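Local coordinates for X-ray repair cross complementing protein 1 variant (Homo sapiens, PDB 6WH1) that probably acts as a scaffold in DNA single-strand break repair, assembling repair proteins at the break, the part described being its C-terminal BRCT domain, at residues 1-6 and 30-35; 44-49 and 72-77. All coordinates share one frame; numbering follows the deposited sequence.

Interaction 1. Residues 1-6 and 30-35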
ATOM      1  N   GLU A   1      14.305   0.423  -7.817  1.00 91.25           N
ATOM      2  CA  GLU A   1      13.888  -0.655  -8.707  1.00 90.81           C
ATOM      3  C   GLU A   1      13.203  -1.789  -7.935  1.00 86.52           C
ATOM      4  O   GLU A   1      13.865  -2.677  -7.395  1.00 88.37           O
ATOM      5  CB  GLU A   1      15.089  -1.197  -9.483  1.00 92.63           C
ATOM      6  CG  GLU A   1      14.767  -2.303 -10.494  1.00 95.42           C
ATOM      7  CD  GLU A   1      13.438  -2.114 -11.229  1.00 95.23           C
ATOM      8  OE1 GLU A   1      13.477  -1.726 -12.416  1.00100.45           O
ATOM      9  OE2 GLU A   1      12.363  -2.394 -10.653  1.00 89.95           O
ATOM     10  N   LEU A   2      11.866  -1.775  -7.923  1.00 76.88           N
ATOM     11  CA  LEU A   2      11.158  -2.612  -6.959  1.00 74.15           C
ATOM     12  C   LEU A   2      10.691  -3.930  -7.565  1.00 70.91           C
ATOM     13  O   LEU A   2      10.303  -3.978  -8.737  1.00 69.97           O
ATOM     14  CB  LEU A   2       9.944  -1.873  -6.403  1.00 70.82           C
ATOM     15  CG  LEU A   2      10.279  -0.737  -5.445  1.00 71.14           C
ATOM     16  CD1 LEU A   2       9.008  -0.047  -5.000  1.00 67.76           C
ATOM     17  CD2 LEU A   2      11.067  -1.265  -4.261  1.00 67.05           C
ATOM     18  N   PRO A   3      10.703  -4.988  -6.754  1.00 69.75           N
ATOM     19  CA  PRO A   3      10.151  -6.273  -7.197  1.00 68.24           C
ATOM     20  C   PRO A   3       8.646  -6.208  -7.406  1.00 67.15           C
ATOM     21  O   PRO A   3       7.946  -5.333  -6.890  1.00 64.27           O
ATOM     22  CB  PRO A   3      10.510  -7.229  -6.054  1.00 65.79           C
ATOM     23  CG  PRO A   3      10.726  -6.347  -4.873  1.00 65.98           C
ATOM     24  CD  PRO A   3      11.295  -5.072  -5.409  1.00 68.73           C
ATOM     25  N   ASP A   4       8.147  -7.186  -8.157  1.00 73.81           N
ATOM     26  CA  ASP A   4       6.814  -7.147  -8.748  1.00 78.72           C
ATOM     27  C   ASP A   4       6.066  -8.449  -8.518  1.00 71.91           C
ATOM     28  O   ASP A   4       5.250  -8.865  -9.342  1.00 72.27           O
ATOM     29  CB  ASP A   4       6.915  -6.876 -10.244  1.00 90.61           C
ATOM     30  CG  ASP A   4       7.992  -7.722 -10.900  1.00105.77           C
ATOM     31  OD1 ASP A   4       8.580  -8.571 -10.193  1.00110.07           O
ATOM     32  OD2 ASP A   4       8.240  -7.554 -12.114  1.00113.13           O
ATOM     33  N   PHE A   5       6.327  -9.137  -7.411  1.00 66.41           N
ATOM     34  CA  PHE A   5       5.787 -10.486  -7.282  1.00 65.68           C
ATOM     35  C   PHE A   5       4.351 -10.524  -6.773  1.00 63.39           C
ATOM     36  O   PHE A   5       3.787 -11.618  -6.672  1.00 65.89           O
ATOM     37  CB  PHE A   5       6.679 -11.346  -6.380  1.00 62.91           C
ATOM     38  CG  PHE A   5       7.079 -10.681  -5.105  1.00 62.93           C
ATOM     39  CD1 PHE A   5       6.171 -10.533  -4.071  1.00 63.27           C
ATOM     40  CD2 PHE A   5       8.371 -10.222  -4.932  1.00 65.44           C
ATOM     41  CE1 PHE A   5       6.543  -9.930  -2.892  1.00 64.56           C
ATOM     42  CE2 PHE A   5       8.749  -9.619  -3.757  1.00 69.00           C
ATOM     43  CZ  PHE A   5       7.835  -9.474  -2.734  1.00 66.92           C
ATOM     44  N   PHE A   6       3.749  -9.379  -6.453  1.00 57.65           N
ATOM     45  CA  PHE A   6       2.320  -9.306  -6.177  1.00 59.18           C
ATOM     46  C   PHE A   6       1.523  -8.810  -7.375  1.00 65.67           C
ATOM     47  O   PHE A   6       0.307  -8.633  -7.259  1.00 67.22           O
ATOM     48  CB  PHE A   6       2.042  -8.383  -4.982  1.00 57.22           C
ATOM     49  CG  PHE A   6       2.387  -8.975  -3.643  1.00 56.92           C
ATOM     50  CD1 PHE A   6       2.694 -10.319  -3.510  1.00 57.85           C
ATOM     51  CD2 PHE A   6       2.398  -8.174  -2.512  1.00 54.95           C
ATOM     52  CE1 PHE A   6       3.016 -10.850  -2.268  1.00 56.26           C
ATOM     53  CE2 PHE A   6       2.714  -8.698  -1.270  1.00 53.98           C
ATOM     54  CZ  PHE A   6       3.024 -10.037  -1.146  1.00 53.61           C
ATOM     55  N   THR A  30       1.529  -2.526  -1.895  1.00 50.38           N
ATOM     56  CA  THR A  30       1.746  -1.560  -2.967  1.00 49.40           C
ATOM     57  C   THR A  30       3.151  -1.686  -3.538  1.00 51.69           C
ATOM     58  O   THR A  30       3.340  -1.686  -4.761  1.00 52.64           O
ATOM     59  CB  THR A  30       1.514  -0.140  -2.452  1.00 46.58           C
ATOM     60  OG1 THR A  30       0.266  -0.081  -1.752  1.00 45.20           O
ATOM     61  CG2 THR A  30       1.497   0.848  -3.612  1.00 48.68           C
ATOM     62  N   ALA A  31       4.151  -1.799  -2.659  1.00 50.59           N
ATOM     63  CA  ALA A  31       5.543  -1.853  -3.086  1.00 53.92           C
ATOM     64  C   ALA A  31       5.765  -2.984  -4.073  1.00 55.78           C
ATOM     65  O   ALA A  31       6.418  -2.807  -5.109  1.00 54.48           O
ATOM     66  CB  ALA A  31       6.450  -2.022  -1.867  1.00 52.83           C
ATOM     67  N   PHE A  32       5.220  -4.159  -3.772  1.00 54.99           N
ATOM     68  CA  PHE A  32       5.429  -5.313  -4.629  1.00 53.97           C
ATOM     69  C   PHE A  32       4.348  -5.444  -5.698  1.00 55.69           C
ATOM     70  O   PHE A  32       4.147  -6.537  -6.241  1.00 59.22           O
ATOM     71  CB  PHE A  32       5.548  -6.562  -3.760  1.00 50.49           C
ATOM     72  CG  PHE A  32       6.536  -6.397  -2.636  1.00 54.55           C
ATOM     73  CD1 PHE A  32       7.752  -5.774  -2.863  1.00 59.92           C
ATOM     74  CD2 PHE A  32       6.242  -6.827  -1.353  1.00 56.56           C
ATOM     75  CE1 PHE A  32       8.667  -5.603  -1.840  1.00 65.12           C
ATOM     76  CE2 PHE A  32       7.158  -6.661  -0.324  1.00 58.02           C
ATOM     77  CZ  PHE A  32       8.369  -6.046  -0.570  1.00 61.68           C
ATOM     78  N   ASN A  33       3.665  -4.339  -6.011  1.00 52.30           N
ATOM     79  CA  ASN A  33       2.754  -4.220  -7.149  1.00 56.16           C
ATOM     80  C   ASN A  33       1.453  -4.994  -6.948  1.00 55.21           C
ATOM     81  O   ASN A  33       0.813  -5.402  -7.920  1.00 55.82           O
ATOM     82  CB  ASN A  33       3.429  -4.642  -8.458  1.00 60.07           C
ATOM     83  CG  ASN A  33       2.971  -3.815  -9.637  1.00 63.24           C
ATOM     84  OD1 ASN A  33       2.336  -2.772  -9.468  1.00 60.03           O
ATOM     85  ND2 ASN A  33       3.289  -4.273 -10.842  1.00 69.16           N
ATOM     86  N   GLY A  34       1.041  -5.196  -5.697  1.00 51.04           N
ATOM     87  CA  GLY A  34      -0.287  -5.710  -5.438  1.00 45.34           C
ATOM     88  C   GLY A  34      -1.339  -4.626  -5.584  1.00 47.92           C
ATOM     89  O   GLY A  34      -1.078  -3.439  -5.398  1.00 50.07           O
ATOM     90  N   GLU A  35      -2.550  -5.046  -5.935  1.00 50.04           N
ATOM     91  CA  GLU A  35      -3.674  -4.133  -6.113  1.00 48.99           C
ATOM     92  C   GLU A  35      -4.603  -4.269  -4.911  1.00 50.86           C
ATOM     93  O   GLU A  35      -5.233  -5.314  -4.726  1.00 53.56           O
ATOM     94  CB  GLU A  35      -4.409  -4.428  -7.417  1.00 50.31           C
TER
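Phe32 projects its side chain among Pro3, Phe5 and Phe6, and nearly every atom of it meets the N-terminal residues. Its CB lies over a face of the Phe5 ring, 4.0 Å from the ring centroid in a CH-pi contact, and also faces Phe6 CD2 at 3.8 Å. CG, anti to the carbonyl carbon (chi1 -50°), comes under the tip of Phe5, with Phe5 CZ 3.3 Å away; CD2 is covered by the same tip. On the other branch CD1 touches the ring carbon Pro3 CG at 3.6 Å, and CE1 follows it along the proline. Further out, Phe32 CE2 and CZ lie below the same Phe5 CZ, CE2 at 3.8 Å. The Phe5 and Phe32 planes meet obliquely, 35° apart. Ala31 CB lies over the face of the Phe32 ring that is turned from Phe5. Toward Phe6 the geometry is clearer, a T-shaped pair in which the edge of Phe32 is directed at the face of Phe6, with planes at 76°.

Phe32 follows directly on helix 21-31 of this BRCT domain, where a Schellman motif ends the helix: Asn33, with positive phi, is its C-prime residue, Asn33 N bonds to Thr30 O and Gly34 N to the carbonyl of the residue before Thr30. At this helix end the backbones of the two segments meet. Phe6 N donates to Phe32 O at 2.9 Å in a bent bond. Phe32 CA lies 3.4 Å from Pro3 O in a CA-H...O contact, and Gly34 CA makes a similar one with Phe6 O. Phe6 continues into the domain, packing on Ile75 and Cys78 of helix 72-81, whereas Ala31 O and Leu2 N are hydrogen-bonded to side chains of another protein chain.

Interaction 2. Residues 44-49 and 72-77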
ATOM      1  N   VAL A  44     -11.549 -10.074  -5.501  1.00 46.38           N
ATOM      2  CA  VAL A  44     -10.492 -10.179  -4.500  1.00 41.69           C
ATOM      3  C   VAL A  44      -9.926 -11.591  -4.511  1.00 41.65           C
ATOM      4  O   VAL A  44     -10.676 -12.574  -4.509  1.00 43.68           O
ATOM      5  CB  VAL A  44     -11.030  -9.815  -3.107  1.00 40.33           C
ATOM      6  CG1 VAL A  44     -10.071 -10.304  -2.018  1.00 31.04           C
ATOM      7  CG2 VAL A  44     -11.266  -8.311  -2.997  1.00 39.57           C
ATOM      8  N   GLN A  45      -8.596 -11.703  -4.510  1.00 46.25           N
ATOM      9  CA  GLN A  45      -7.946 -13.006  -4.490  1.00 47.90           C
ATOM     10  C   GLN A  45      -7.323 -13.364  -3.147  1.00 45.89           C
ATOM     11  O   GLN A  45      -7.115 -14.552  -2.881  1.00 48.04           O
ATOM     12  CB  GLN A  45      -6.861 -13.083  -5.573  1.00 47.05           C
ATOM     13  CG  GLN A  45      -7.403 -13.203  -6.985  1.00 49.50           C
ATOM     14  CD  GLN A  45      -6.881 -12.114  -7.893  1.00 57.31           C
ATOM     15  OE1 GLN A  45      -5.820 -11.538  -7.647  1.00 57.78           O
ATOM     16  NE2 GLN A  45      -7.622 -11.824  -8.954  1.00 66.95           N
ATOM     17  N   PHE A  46      -7.026 -12.380  -2.302  1.00 40.97           N
ATOM     18  CA  PHE A  46      -6.414 -12.635  -1.003  1.00 42.89           C
ATOM     19  C   PHE A  46      -7.021 -11.695   0.023  1.00 41.56           C
ATOM     20  O   PHE A  46      -6.859 -10.474  -0.077  1.00 44.53           O
ATOM     21  CB  PHE A  46      -4.893 -12.449  -1.055  1.00 40.42           C
ATOM     22  CG  PHE A  46      -4.205 -13.361  -2.022  1.00 44.11           C
ATOM     23  CD1 PHE A  46      -3.876 -14.654  -1.659  1.00 43.51           C
ATOM     24  CD2 PHE A  46      -3.891 -12.924  -3.300  1.00 48.47           C
ATOM     25  CE1 PHE A  46      -3.244 -15.497  -2.552  1.00 49.48           C
ATOM     26  CE2 PHE A  46      -3.258 -13.763  -4.201  1.00 49.03           C
ATOM     27  CZ  PHE A  46      -2.936 -15.051  -3.826  1.00 51.18           C
ATOM     28  N   VAL A  47      -7.719 -12.255   1.000  1.00 38.07           N
ATOM     29  CA  VAL A  47      -8.178 -11.493   2.153  1.00 38.12           C
ATOM     30  C   VAL A  47      -7.109 -11.608   3.231  1.00 40.95           C
ATOM     31  O   VAL A  47      -6.733 -12.715   3.631  1.00 38.75           O
ATOM     32  CB  VAL A  47      -9.537 -12.002   2.655  1.00 37.03           C
ATOM     33  CG1 VAL A  47      -9.887 -11.358   3.988  1.00 36.55           C
ATOM     34  CG2 VAL A  47     -10.623 -11.711   1.632  1.00 37.77           C
ATOM     35  N   ILE A  48      -6.598 -10.466   3.680  1.00 40.44           N
ATOM     36  CA  ILE A  48      -5.625 -10.409   4.764  1.00 44.30           C
ATOM     37  C   ILE A  48      -6.356 -10.006   6.038  1.00 50.07           C
ATOM     38  O   ILE A  48      -6.980  -8.939   6.090  1.00 52.77           O
ATOM     39  CB  ILE A  48      -4.488  -9.424   4.445  1.00 41.75           C
ATOM     40  CG1 ILE A  48      -4.098  -9.511   2.963  1.00 38.74           C
ATOM     41  CG2 ILE A  48      -3.295  -9.678   5.354  1.00 42.45           C
ATOM     42  CD1 ILE A  48      -3.444 -10.818   2.568  1.00 41.81           C
ATOM     43  N   THR A  49      -6.289 -10.854   7.066  1.00 53.03           N
ATOM     44  CA  THR A  49      -6.966 -10.585   8.329  1.00 57.66           C
ATOM     45  C   THR A  49      -6.099 -11.004   9.503  1.00 58.25           C
ATOM     46  O   THR A  49      -5.317 -11.955   9.417  1.00 56.88           O
ATOM     47  CB  THR A  49      -8.301 -11.329   8.463  1.00 59.67           C
ATOM     48  OG1 THR A  49      -8.101 -12.726   8.209  1.00 62.62           O
ATOM     49  CG2 THR A  49      -9.294 -10.800   7.493  1.00 61.50           C
ATOM     50  N   PRO A  72      -1.318 -11.391   8.121  1.00 52.71           N
ATOM     51  CA  PRO A  72      -0.360 -10.344   7.711  1.00 48.89           C
ATOM     52  C   PRO A  72       1.097 -10.790   7.735  1.00 47.74           C
ATOM     53  O   PRO A  72       1.946 -10.157   7.077  1.00 49.92           O
ATOM     54  CB  PRO A  72      -0.615  -9.221   8.727  1.00 49.62           C
ATOM     55  CG  PRO A  72      -2.022  -9.440   9.191  1.00 52.71           C
ATOM     56  CD  PRO A  72      -2.225 -10.929   9.188  1.00 50.65           C
ATOM     57  N   ARG A  73       1.420 -11.855   8.473  1.00 47.25           N
ATOM     58  CA  ARG A  73       2.799 -12.326   8.490  1.00 57.44           C
ATOM     59  C   ARG A  73       3.235 -12.826   7.120  1.00 54.15           C
ATOM     60  O   ARG A  73       4.431 -12.800   6.809  1.00 59.44           O
ATOM     61  CB  ARG A  73       2.988 -13.421   9.540  1.00 64.90           C
ATOM     62  CG  ARG A  73       4.453 -13.643   9.889  1.00 76.69           C
ATOM     63  CD  ARG A  73       4.664 -14.879  10.737  1.00 90.29           C
ATOM     64  NE  ARG A  73       5.956 -15.506  10.469  1.00 99.11           N
ATOM     65  CZ  ARG A  73       6.241 -16.771  10.755  1.00100.35           C
ATOM     66  NH1 ARG A  73       5.324 -17.542  11.325  1.00 99.17           N
ATOM     67  NH2 ARG A  73       7.439 -17.265  10.474  1.00101.93           N
ATOM     68  N   TRP A  74       2.293 -13.277   6.290  1.00 47.08           N
ATOM     69  CA  TRP A  74       2.634 -13.618   4.912  1.00 47.22           C
ATOM     70  C   TRP A  74       3.258 -12.428   4.200  1.00 49.63           C
ATOM     71  O   TRP A  74       4.325 -12.544   3.589  1.00 50.66           O
ATOM     72  CB  TRP A  74       1.393 -14.088   4.157  1.00 44.56           C
ATOM     73  CG  TRP A  74       1.647 -14.388   2.705  1.00 44.03           C
ATOM     74  CD1 TRP A  74       2.735 -15.025   2.180  1.00 45.45           C
ATOM     75  CD2 TRP A  74       0.800 -14.060   1.594  1.00 45.28           C
ATOM     76  NE1 TRP A  74       2.616 -15.119   0.813  1.00 47.55           N
ATOM     77  CE2 TRP A  74       1.437 -14.536   0.428  1.00 47.78           C
ATOM     78  CE3 TRP A  74      -0.435 -13.417   1.471  1.00 44.83           C
ATOM     79  CZ2 TRP A  74       0.879 -14.387  -0.844  1.00 48.01           C
ATOM     80  CZ3 TRP A  74      -0.987 -13.269   0.205  1.00 44.86           C
ATOM     81  CH2 TRP A  74      -0.327 -13.751  -0.934  1.00 45.95           C
ATOM     82  N   ILE A  75       2.594 -11.273   4.265  1.00 48.60           N
ATOM     83  CA  ILE A  75       3.113 -10.064   3.634  1.00 47.64           C
ATOM     84  C   ILE A  75       4.454  -9.680   4.245  1.00 54.01           C
ATOM     85  O   ILE A  75       5.414  -9.346   3.529  1.00 57.46           O
ATOM     86  CB  ILE A  75       2.085  -8.925   3.760  1.00 47.06           C
ATOM     87  CG1 ILE A  75       0.687  -9.410   3.359  1.00 44.22           C
ATOM     88  CG2 ILE A  75       2.503  -7.732   2.927  1.00 47.52           C
ATOM     89  CD1 ILE A  75       0.518  -9.644   1.879  1.00 43.03           C
ATOM     90  N   TYR A  76       4.545  -9.724   5.580  1.00 50.87           N
ATOM     91  CA  TYR A  76       5.790  -9.331   6.241  1.00 57.08           C
ATOM     92  C   TYR A  76       6.958 -10.188   5.769  1.00 60.52           C
ATOM     93  O   TYR A  76       8.015  -9.670   5.393  1.00 64.31           O
ATOM     94  CB  TYR A  76       5.649  -9.427   7.759  1.00 64.01           C
ATOM     95  CG  TYR A  76       4.554  -8.570   8.331  1.00 67.71           C
ATOM     96  CD1 TYR A  76       4.286  -7.312   7.807  1.00 68.65           C
ATOM     97  CD2 TYR A  76       3.782  -9.019   9.392  1.00 69.86           C
ATOM     98  CE1 TYR A  76       3.281  -6.528   8.324  1.00 70.54           C
ATOM     99  CE2 TYR A  76       2.775  -8.243   9.917  1.00 72.70           C
ATOM    100  CZ  TYR A  76       2.529  -6.997   9.381  1.00 76.17           C
ATOM    101  OH  TYR A  76       1.525  -6.219   9.898  1.00 83.45           O
ATOM    102  N   SER A  77       6.784 -11.513   5.781  1.00 59.99           N
ATOM    103  CA  SER A  77       7.874 -12.407   5.401  1.00 66.01           C
ATOM    104  C   SER A  77       8.151 -12.361   3.909  1.00 63.05           C
ATOM    105  O   SER A  77       9.294 -12.581   3.490  1.00 62.81           O
ATOM    106  CB  SER A  77       7.565 -13.839   5.840  1.00 69.14           C
ATOM    107  OG  SER A  77       6.964 -13.867   7.119  1.00 70.48           O
TER
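The aromatic part of the contact is made by Phe46 and Trp74. The six-membered ring of Trp74 comes up to one face of the Phe46 ring, with Trp74 CH2 above it and offset toward its rim. Trp74 CZ3 lies 3.7 Å from Phe46 CD1, and the two ring centroids are 5.0 Å apart. With their planes at 48°, the rings form an oblique pair, and the side chains cross at about a right angle. Trp74 CG is anti to its backbone N (chi1 177°), which carries the indole from the helix toward the strand; its NE1 is held by Leu85 O. An alanine in place of Phe46 would probably open a gap beside Trp74 CZ3 and CH2, leaving that end of the indole without the ring it packs on.

Strand 46-48 belongs to the parallel sheet of the BRCT fold, in strand order 2-1-3-4, and runs beside strand 10-13. Helix 72-81 packs against one side of this sheet; the short segments 46-48 and 72-77 have axes 9.5 Å apart at closest and directions 101° apart.

Aliphatic contacts continue the packing along the strand, with Ile48 as their hub. Its two branches divide the work: CG2 lies over the proline, 4.0 Å from Pro72 CG, while CD1 reaches the edge of the indole at Trp74 CE3, 4.1 Å away. The same CD1 meets the tip of another isoleucine at Ile75 CD1, 4.2 Å off.

No hydrogen bond joins the two segments. Thr49 O sits 3.3 Å from Pro72 CD and accepts a hydrogen bond from Arg71 NH1. Within the helix, Ser77 OG donates to Arg73 O at 2.8 Å.

How the interactions relate
Helix 72-81 is common ground for the two contacts. In interaction 2 its residues 72-77 pack on strand 46-48; the centre of interaction 2 lies about 3 Å from that of the chain, the centre of interaction 1 about 13 Å. The contact centres are about 14 Å apart, yet the contacts touch where Phe6 CZ meets Ile75 CD1 at 3.9 Å. Ile75 thus takes part in both contacts, and Phe11 of strand 10-13 touches Phe6, Phe46, Ile48 and Ile75, linking them further. Along the chain interaction 1 closes before interaction 2 opens. Another protein chain borders interaction 1, whereas none in the assembly touches the segments of interaction 2.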